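Local coordinates for protein xyloglucan-specific endo-beta-1,4-glucanase BoGH9A (Bacteroides ovatus, PDB 6DHT) that hydrolyses internal beta-1,4-glucosidic linkages in the xyloglucan backbone, releasing xyloglucan oligosaccharides, at residues Tyr117-Thr120 / Ala121-Ile124; Val143-His146 / Pro147-Ser151; Phe351-Lys355 / Glu356-Glu360; Val558-Ala561 / Ser562-Ala566. One frame throughout, in Å; residues are numbered along the deposited sequence.

Contact 1. Residues Tyr117-Thr120 / Ala121-Ile124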
loop_
_atom_site.group_PDB
_atom_site.type_symbol
_atom_site.label_atom_id
_atom_site.label_comp_id
_atom_site.label_asym_id
_atom_site.label_seq_id
_atom_site.Cartn_x
_atom_site.Cartn_y
_atom_site.Cartn_z
ATOM N N TYR A 117 -2.153 -1.444 -14.449
ATOM C CA TYR A 117 -3.537 -1.616 -14.844
ATOM C C TYR A 117 -4.403 -0.389 -14.492
ATOM O O TYR A 117 -5.405 -0.113 -15.162
ATOM C CB TYR A 117 -4.119 -2.875 -14.217
ATOM C CG TYR A 117 -3.563 -4.145 -14.806
ATOM C CD1 TYR A 117 -3.945 -4.567 -16.081
ATOM C CD2 TYR A 117 -2.691 -4.950 -14.085
ATOM C CE1 TYR A 117 -3.471 -5.740 -16.611
ATOM C CE2 TYR A 117 -2.197 -6.109 -14.622
ATOM C CZ TYR A 117 -2.601 -6.500 -15.892
ATOM O OH TYR A 117 -2.103 -7.688 -16.398
ATOM N N GLN A 118 -4.034 0.351 -13.453
ATOM C CA GLN A 118 -4.770 1.549 -13.064
ATOM C C GLN A 118 -4.456 2.801 -13.909
ATOM O O GLN A 118 -5.013 3.889 -13.670
ATOM C CB GLN A 118 -4.514 1.892 -11.597
ATOM C CG GLN A 118 -4.995 0.871 -10.568
ATOM C CD GLN A 118 -6.501 0.800 -10.451
ATOM O OE1 GLN A 118 -7.131 -0.105 -10.999
ATOM N NE2 GLN A 118 -7.080 1.719 -9.690
ATOM N N ARG A 119 -3.535 2.688 -14.862
ATOM C CA ARG A 119 -3.087 3.877 -15.582
ATOM C C ARG A 119 -4.169 4.425 -16.482
ATOM O O ARG A 119 -4.869 3.674 -17.154
ATOM C CB ARG A 119 -1.900 3.553 -16.481
ATOM C CG ARG A 119 -0.573 3.347 -15.744
ATOM C CD ARG A 119 0.541 3.248 -16.744
ATOM N NE ARG A 119 1.793 2.786 -16.140
ATOM C CZ ARG A 119 2.908 2.590 -16.833
ATOM N NH1 ARG A 119 2.913 2.851 -18.136
ATOM N NH2 ARG A 119 4.011 2.152 -16.228
ATOM N N THR A 120 -4.245 5.752 -16.499
ATOM C CA THR A 120 -5.140 6.505 -17.385
ATOM C C THR A 120 -4.361 7.029 -18.582
ATOM O O THR A 120 -3.135 7.040 -18.588
ATOM C CB THR A 120 -5.733 7.717 -16.662
ATOM O OG1 THR A 120 -4.730 8.716 -16.421
ATOM C CG2 THR A 120 -6.400 7.277 -15.359
ATOM N N ALA A 121 -5.096 7.490 -19.591
ATOM C CA ALA A 121 -4.523 8.212 -20.724
ATOM C C ALA A 121 -3.557 7.390 -21.546
ATOM O O ALA A 121 -2.669 7.942 -22.194
ATOM C CB ALA A 121 -3.843 9.506 -20.258
ATOM N N MET A 122 -3.704 6.072 -21.533
ATOM C CA MET A 122 -2.908 5.258 -22.440
ATOM C C MET A 122 -3.507 3.890 -22.681
ATOM O O MET A 122 -4.229 3.349 -21.837
ATOM C CB MET A 122 -1.476 5.123 -21.944
ATOM C CG MET A 122 -1.263 4.113 -20.847
ATOM S SD MET A 122 0.490 4.114 -20.505
ATOM C CE MET A 122 1.062 2.788 -21.548
ATOM N N PRO A 123 -3.226 3.322 -23.857
ATOM C CA PRO A 123 -3.744 1.982 -24.098
ATOM C C PRO A 123 -3.025 0.997 -23.193
ATOM O O PRO A 123 -1.859 1.171 -22.837
ATOM C CB PRO A 123 -3.420 1.738 -25.576
ATOM C CG PRO A 123 -2.288 2.615 -25.860
ATOM C CD PRO A 123 -2.435 3.826 -24.992
ATOM N N ILE A 124 -3.765 -0.022 -22.803
ATOM C CA ILE A 124 -3.289 -1.057 -21.903
ATOM C C ILE A 124 -3.159 -2.299 -22.779
ATOM O O ILE A 124 -4.107 -3.045 -22.959
ATOM C CB ILE A 124 -4.285 -1.226 -20.729
ATOM C CG1 ILE A 124 -4.458 0.118 -19.988
ATOM C CG2 ILE A 124 -3.834 -2.320 -19.790
ATOM C CD1 ILE A 124 -3.191 0.642 -19.347
HETATM O O HOH W 1 -5.728 4.153 -19.740
#

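Contact 2. Residues Val143-His146 / Pro147-Ser151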
loop_
_atom_site.group_PDB
_atom_site.type_symbol
_atom_site.label_atom_id
_atom_site.label_comp_id
_atom_site.label_asym_id
_atom_site.label_seq_id
_atom_site.Cartn_x
_atom_site.Cartn_y
_atom_site.Cartn_z
ATOM N N VAL A 143 -9.952 19.438 -19.046
ATOM C CA VAL A 143 -10.382 19.467 -17.654
ATOM C C VAL A 143 -10.663 20.902 -17.214
ATOM O O VAL A 143 -9.889 21.803 -17.510
ATOM C CB VAL A 143 -9.291 18.802 -16.750
ATOM C CG1 VAL A 143 -9.663 18.860 -15.274
ATOM C CG2 VAL A 143 -9.085 17.362 -17.167
ATOM N N LEU A 144 -11.763 21.086 -16.496
ATOM C CA LEU A 144 -12.236 22.414 -16.107
ATOM C C LEU A 144 -11.755 22.840 -14.735
ATOM O O LEU A 144 -11.780 22.061 -13.782
ATOM C CB LEU A 144 -13.764 22.423 -16.076
ATOM C CG LEU A 144 -14.502 22.950 -17.307
ATOM C CD1 LEU A 144 -13.890 22.461 -18.607
ATOM C CD2 LEU A 144 -15.962 22.537 -17.211
ATOM N N ILE A 145 -11.330 24.092 -14.628
ATOM C CA ILE A 145 -11.156 24.701 -13.322
ATOM C C ILE A 145 -12.537 24.866 -12.703
ATOM O O ILE A 145 -13.339 25.686 -13.157
ATOM C CB ILE A 145 -10.461 26.084 -13.415
ATOM C CG1 ILE A 145 -9.061 25.962 -14.028
ATOM C CG2 ILE A 145 -10.403 26.749 -12.048
ATOM C CD1 ILE A 145 -8.021 25.211 -13.173
ATOM N N HIS A 146 -12.831 24.063 -11.693
ATOM C CA HIS A 146 -14.027 24.204 -10.884
ATOM C C HIS A 146 -14.030 25.581 -10.216
ATOM O O HIS A 146 -12.971 26.159 -10.005
ATOM C CB HIS A 146 -14.023 23.110 -9.830
ATOM C CG HIS A 146 -15.318 22.933 -9.108
ATOM N ND1 HIS A 146 -15.532 23.425 -7.839
ATOM C CD2 HIS A 146 -16.454 22.287 -9.455
ATOM C CE1 HIS A 146 -16.742 23.090 -7.436
ATOM N NE2 HIS A 146 -17.322 22.389 -8.396
ATOM N N PRO A 147 -15.221 26.129 -9.914
ATOM C CA PRO A 147 -15.219 27.421 -9.221
ATOM C C PRO A 147 -14.409 27.419 -7.919
ATOM O O PRO A 147 -13.811 28.441 -7.588
ATOM C CB PRO A 147 -16.706 27.655 -8.943
ATOM C CG PRO A 147 -17.390 26.998 -10.087
ATOM C CD PRO A 147 -16.572 25.761 -10.379
ATOM N N SER A 148 -14.366 26.292 -7.213
ATOM C CA SER A 148 -13.606 26.210 -5.966
ATOM C C SER A 148 -12.093 26.330 -6.193
ATOM O O SER A 148 -11.339 26.611 -5.257
ATOM C CB SER A 148 -13.889 24.894 -5.260
ATOM O OG SER A 148 -13.500 23.809 -6.083
ATOM N N ALA A 149 -11.654 26.130 -7.432
ATOM C CA ALA A 149 -10.236 26.134 -7.762
ATOM C C ALA A 149 -9.778 27.388 -8.501
ATOM O O ALA A 149 -8.599 27.508 -8.829
ATOM C CB ALA A 149 -9.892 24.884 -8.591
ATOM N N ALA A 150 -10.698 28.321 -8.751
ATOM C CA ALA A 150 -10.388 29.491 -9.572
ATOM C C ALA A 150 -9.265 30.352 -9.012
ATOM O O ALA A 150 -9.135 30.513 -7.800
ATOM C CB ALA A 150 -11.632 30.341 -9.752
ATOM N N SER A 151 -8.463 30.902 -9.916
ATOM C CA SER A 151 -7.420 31.860 -9.560
ATOM C C SER A 151 -7.458 33.028 -10.563
ATOM O O SER A 151 -8.149 32.935 -11.581
ATOM C CB SER A 151 -6.058 31.162 -9.555
ATOM O OG SER A 151 -5.671 30.767 -10.859
#

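Contact 3. Residues Phe351-Lys355 / Glu356-Glu360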
loop_
_atom_site.group_PDB
_atom_site.type_symbol
_atom_site.label_atom_id
_atom_site.label_comp_id
_atom_site.label_asym_id
_atom_site.label_seq_id
_atom_site.Cartn_x
_atom_site.Cartn_y
_atom_site.Cartn_z
ATOM N N PHE A 351 16.367 16.773 3.572
ATOM C CA PHE A 351 17.302 15.789 3.029
ATOM C C PHE A 351 17.657 16.046 1.571
ATOM O O PHE A 351 18.770 15.756 1.143
ATOM C CB PHE A 351 16.791 14.358 3.260
ATOM C CG PHE A 351 16.788 13.978 4.720
ATOM C CD1 PHE A 351 17.960 14.069 5.473
ATOM C CD2 PHE A 351 15.632 13.574 5.349
ATOM C CE1 PHE A 351 17.959 13.769 6.809
ATOM C CE2 PHE A 351 15.625 13.265 6.694
ATOM C CZ PHE A 351 16.795 13.354 7.426
ATOM N N SER A 352 16.754 16.661 0.818
ATOM C CA SER A 352 17.061 16.988 -0.569
ATOM C C SER A 352 17.862 18.288 -0.774
ATOM O O SER A 352 18.572 18.394 -1.761
ATOM C CB SER A 352 15.790 17.076 -1.391
ATOM O OG SER A 352 15.123 15.810 -1.371
ATOM N N THR A 353 17.741 19.245 0.144
ATOM C CA THR A 353 18.399 20.548 -0.030
ATOM C C THR A 353 19.495 20.803 0.986
ATOM O O THR A 353 20.372 21.638 0.744
ATOM C CB THR A 353 17.407 21.735 0.073
ATOM O OG1 THR A 353 16.974 21.916 1.426
ATOM C CG2 THR A 353 16.222 21.556 -0.862
ATOM N N GLY A 354 19.428 20.143 2.134
ATOM C CA GLY A 354 20.374 20.388 3.207
ATOM C C GLY A 354 20.087 21.635 4.016
ATOM O O GLY A 354 20.804 21.915 4.981
ATOM N N LYS A 355 19.040 22.370 3.659
ATOM C CA LYS A 355 18.774 23.666 4.300
ATOM C C LYS A 355 18.204 23.577 5.714
ATOM O O LYS A 355 17.188 22.916 5.978
ATOM C CB LYS A 355 17.895 24.548 3.409
ATOM C CG LYS A 355 18.529 24.894 2.099
ATOM C CD LYS A 355 17.666 25.846 1.292
ATOM C CE LYS A 355 18.430 26.389 0.096
ATOM N NZ LYS A 355 17.572 27.252 -0.748
ATOM N N GLU A 356 18.875 24.251 6.639
ATOM C CA GLU A 356 18.501 24.238 8.044
ATOM C C GLU A 356 17.096 24.791 8.278
ATOM O O GLU A 356 16.410 24.428 9.230
ATOM C CB GLU A 356 19.552 24.999 8.876
ATOM C CG GLU A 356 20.948 24.401 8.763
ATOM C CD GLU A 356 22.028 25.221 9.470
ATOM O OE1 GLU A 356 21.725 26.314 9.997
ATOM O OE2 GLU A 356 23.188 24.760 9.504
ATOM N N ILE A 357 16.649 25.672 7.391
ATOM C CA ILE A 357 15.338 26.262 7.545
ATOM C C ILE A 357 14.247 25.178 7.462
ATOM O O ILE A 357 13.240 25.244 8.167
ATOM C CB ILE A 357 15.125 27.396 6.515
ATOM C CG1 ILE A 357 13.902 28.220 6.873
ATOM C CG2 ILE A 357 15.042 26.857 5.087
ATOM C CD1 ILE A 357 13.880 29.562 6.153
ATOM N N TYR A 358 14.470 24.162 6.629
ATOM C CA TYR A 358 13.545 23.028 6.568
ATOM C C TYR A 358 13.667 22.091 7.776
ATOM O O TYR A 358 12.664 21.624 8.297
ATOM C CB TYR A 358 13.750 22.246 5.270
ATOM C CG TYR A 358 13.316 22.971 4.032
ATOM C CD1 TYR A 358 12.017 23.441 3.919
ATOM C CD2 TYR A 358 14.178 23.166 2.970
ATOM C CE1 TYR A 358 11.589 24.105 2.800
ATOM C CE2 TYR A 358 13.758 23.838 1.831
ATOM C CZ TYR A 358 12.457 24.300 1.757
ATOM O OH TYR A 358 12.026 24.959 0.628
ATOM N N ARG A 359 14.897 21.827 8.214
ATOM C CA ARG A 359 15.128 21.035 9.411
ATOM C C ARG A 359 14.344 21.567 10.608
ATOM O O ARG A 359 13.720 20.814 11.346
ATOM C CB ARG A 359 16.619 20.993 9.757
ATOM C CG ARG A 359 16.910 20.205 11.033
ATOM C CD ARG A 359 18.282 20.479 11.574
ATOM N NE ARG A 359 18.654 19.463 12.557
ATOM C CZ ARG A 359 18.272 19.451 13.833
ATOM N NH1 ARG A 359 17.504 20.407 14.318
ATOM N NH2 ARG A 359 18.664 18.469 14.640
ATOM N N GLU A 360 14.388 22.880 10.815
ATOM C CA GLU A 360 13.730 23.461 11.968
ATOM C C GLU A 360 12.236 23.217 11.906
ATOM O O GLU A 360 11.618 22.970 12.929
ATOM C CB GLU A 360 14.042 24.965 12.048
ATOM C CG GLU A 360 13.231 25.768 13.064
ATOM C CD GLU A 360 13.474 25.354 14.505
ATOM O OE1 GLU A 360 14.482 24.673 14.781
ATOM O OE2 GLU A 360 12.648 25.714 15.371
#

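Contact 4. Residues Val558-Ala561 / Ser562-Ala566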
loop_
_atom_site.group_PDB
_atom_site.type_symbol
_atom_site.label_atom_id
_atom_site.label_comp_id
_atom_site.label_asym_id
_atom_site.label_seq_id
_atom_site.Cartn_x
_atom_site.Cartn_y
_atom_site.Cartn_z
ATOM N N VAL A 558 2.769 -3.641 -1.773
ATOM C CA VAL A 558 4.087 -3.561 -2.422
ATOM C C VAL A 558 5.181 -3.368 -1.378
ATOM O O VAL A 558 6.232 -4.020 -1.428
ATOM C CB VAL A 558 4.127 -2.372 -3.401
ATOM C CG1 VAL A 558 5.562 -2.034 -3.815
ATOM C CG2 VAL A 558 3.294 -2.627 -4.645
ATOM N N ALA A 559 4.922 -2.485 -0.416
ATOM C CA ALA A 559 5.906 -2.215 0.644
ATOM C C ALA A 559 6.266 -3.473 1.423
ATOM O O ALA A 559 7.461 -3.781 1.573
ATOM C CB ALA A 559 5.413 -1.138 1.594
ATOM N N LEU A 560 5.272 -4.202 1.903
ATOM C CA LEU A 560 5.567 -5.355 2.771
ATOM C C LEU A 560 6.042 -6.547 1.948
ATOM O O LEU A 560 7.020 -7.194 2.303
ATOM C CB LEU A 560 4.377 -5.757 3.667
ATOM C CG LEU A 560 4.801 -6.752 4.750
ATOM C CD1 LEU A 560 5.963 -6.250 5.648
ATOM C CD2 LEU A 560 3.593 -7.120 5.578
ATOM N N ALA A 561 5.365 -6.863 0.853
ATOM C CA ALA A 561 5.767 -8.038 0.079
ATOM C C ALA A 561 7.189 -7.902 -0.481
ATOM O O ALA A 561 7.948 -8.872 -0.497
ATOM C CB ALA A 561 4.809 -8.288 -1.032
ATOM N N SER A 562 7.531 -6.709 -0.982
ATOM C CA SER A 562 8.844 -6.506 -1.583
ATOM C C SER A 562 9.909 -6.606 -0.533
ATOM O O SER A 562 10.933 -7.252 -0.761
ATOM C CB SER A 562 8.948 -5.152 -2.229
ATOM O OG SER A 562 7.935 -4.978 -3.225
ATOM N N SER A 563 9.716 -5.950 0.607
ATOM C CA SER A 563 10.728 -5.991 1.659
ATOM C C SER A 563 10.892 -7.385 2.269
ATOM O O SER A 563 12.017 -7.813 2.517
ATOM C CB SER A 563 10.461 -4.938 2.734
ATOM O OG SER A 563 9.260 -5.154 3.434
ATOM N N LEU A 564 9.800 -8.114 2.481
ATOM C CA LEU A 564 9.905 -9.474 3.010
ATOM C C LEU A 564 10.599 -10.396 2.020
ATOM O O LEU A 564 11.388 -11.278 2.424
ATOM C CB LEU A 564 8.527 -10.031 3.379
ATOM C CG LEU A 564 7.827 -9.400 4.573
ATOM C CD1 LEU A 564 6.503 -10.065 4.826
ATOM C CD2 LEU A 564 8.688 -9.386 5.848
ATOM N N ASP A 565 10.319 -10.252 0.735
ATOM C CA ASP A 565 11.027 -11.035 -0.282
ATOM C C ASP A 565 12.516 -10.652 -0.354
ATOM O O ASP A 565 13.396 -11.527 -0.347
ATOM C CB ASP A 565 10.362 -10.889 -1.645
ATOM C CG ASP A 565 10.870 -11.876 -2.649
ATOM O OD1 ASP A 565 10.934 -13.104 -2.329
ATOM O OD2 ASP A 565 11.161 -11.477 -3.781
ATOM N N ALA A 566 12.823 -9.363 -0.390
ATOM C CA ALA A 566 14.218 -8.915 -0.437
ATOM C C ALA A 566 14.995 -9.429 0.758
ATOM O O ALA A 566 16.159 -9.830 0.600
ATOM C CB ALA A 566 14.280 -7.444 -0.480
#

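Contact 1. Residues Tyr117-Thr120 / Ala121-Ile124
Arg119 runs its extended chain alongside the turn and brings the edge of its guanidinium to the sulfur of Met122. Arg119 NH1 lies 3.6 Å from Met122 SD, which sits close to the guanidinium plane; the N-H points fairly straight at it (159°), a weak N-H...S hydrogen bond. Met122 reaches this spot with CG between its backbone N and carbonyl carbon (chi1 79°), the chain then bending at the last torsion so that CE also stays near NH1.

Further down, Ile124 turns into the bend. Ile124 CD1 packs 4.3 Å from Arg119 CB, at the root of the arginine, while Ile124 CG2 meets the Tyr117 ring obliquely, 4.3 Å from Tyr117 CD1. A water closes the polar side of the loop, donating to Arg119 O (2.8 Å) and to Met122 O (2.7 Å).

This is the bend that leaves helix 105-117 and doubles back toward helix 126-129. The sulfur is a minor partner for the guanidinium: salt bridges to Glu217 and to Glu206, a calcium ligand, carry its charge, and Phe220 adds a cation-pi contact. Arg119 is therefore a second-shell residue of the calcium site, and its positive charge probably offsets part of the acidic cluster there.

Contact 2. Residues Val143-His146 / Pro147-Ser151
His146 follows strand 143-145 directly and hands the chain to the 3-10 turn 147-149, whose first turn is closed by Ala149 N donating to His146 O (2.9 Å). That donor stands well above the carbonyl plane, 56° out of it. On the strand side, Ile145 lays CG2 against the turn, 4.0 Å from Ala149 CB.

The imidazole folds back over the same turn. With CG anti to the backbone N (chi1 -167°), ND1 comes to the start of the 3-10 segment, where Ser148 N donates to His146 ND1 at 3.2 Å, tilted 34° from the ring plane. Ser148 OG lies at the ring edge, hydrogen-bonded to His146 ND1 at 2.7 Å. The strand belongs to a small mixed sheet, flanked by strands 159-160 and 259-260, and the turn is how the chain leaves it. Pro147 places CD over one ring face, 3.5 Å from the centroid of the His146 ring, a CH-pi contact. A leucine in place of His146 would probably leave Ser148 N without its acceptor and Pro326 O, which NE2 reaches, without its mate. Tyr259 meets the imidazole edge-to-face, and Ser148 OG also bonds to Gln262 N.

Contact 3. Residues Phe351-Lys355 / Glu356-Glu360
Thr353, at the last turn of helix 339-353, turns its hydroxyl to the edge of the Tyr358 ring: OG1 lies near the ring plane, 3.4 Å from CD2, with the two side chains at about a right angle. The rotamer that sets OG1 between backbone N and carbonyl carbon (chi1 72°) lets Thr353 OG1 also accept from Lys355 N (3.1 Å, 164°), an ST turn, and bond to Leu349 O one turn back. A valine here would probably leave the Lys355 amide without its acceptor and the bend between the helices less firmly set.

Gly354 then leaves the helix with positive phi (79°), which turns the chain. Lys355 is the N-cap residue of helix 356-364. Its CB rests obliquely against the tyrosine, with Lys355 CB 4.0 Å from Tyr358 CD2, and touches Ile357 CG2 at the same distance, while the extended chain leads the amine away. Lys355 O accepts weak bonds from Tyr358 N (3.1 Å) and Arg359 N (3.4 Å).

Tyr358 also packs on Leu349 and Tyr350 of the preceding helix and reaches helix 292-309, where Glu301 bonds its hydroxyl and Tyr304 meets its ring edge-to-face; Arg359 salt-bridges to Asp397 of helix 395-416.

Contact 4. Residues Val558-Ala561 / Ser562-Ala566
Ser562 sets OG beside its own backbone N (chi1 -58°) and thereby drops it back onto Val558 O, whereas Ser563 holds OG between N and carbonyl carbon (chi1 64°), swinging it over the carbonyls of Ala559 and Leu560. The first of these is a firm hydrogen bond of 2.7 Å from Ser562 OG to Val558 O. Val558 O also takes Ser562 N at 3.0 Å, and the two donors arrive from opposite faces of the carbonyl plane. For Ser563, OG stands 2.9 Å from Ala559 O and 3.2 Å from Leu560 O, and its single proton may serve either.

Leu560 and Leu564 line another side of the helix, one turn apart, with Leu560 CG 3.7 Å from Leu564 CD1; between them runs the regular bond from Leu564 N to Leu560 O (2.9 Å). These leucines pack with Met471 of helix 461-474, while Ala561 and Ser562 face helix 105-117. Asp565 gives its carboxylate to the hydroxyls of Tyr26 and Tyr196.

Ser562 OG is thus satisfied by Val558 O, and Ser563 OG has Ala559 O and Leu560 O within reach, so these two buried hydroxyls probably need no polar partner from the helices packed around them.

In the fold
All four contacts are local and follow one another along the chain, so none nests in or crosses another. Contact 1 bends the chain after helix 105-117; there the side chain of Thr120 lies about 10 Å from that of Asp171, the predicted nucleophile. Contact 2 turns the chain out of a small mixed sheet; its nearest atoms are about 10 Å from contact 1. Contact 3 links helices 339-353 and 356-364 on the surface, and contact 4 lies inside helix 551-567, near the C terminus. That helix packs on helix 105-117, which leads into contact 1, and through Tyr26 reaches the N-terminal Ig-like domain. The catalytic domain is expected to be the (alpha/alpha)6 barrel of family 9.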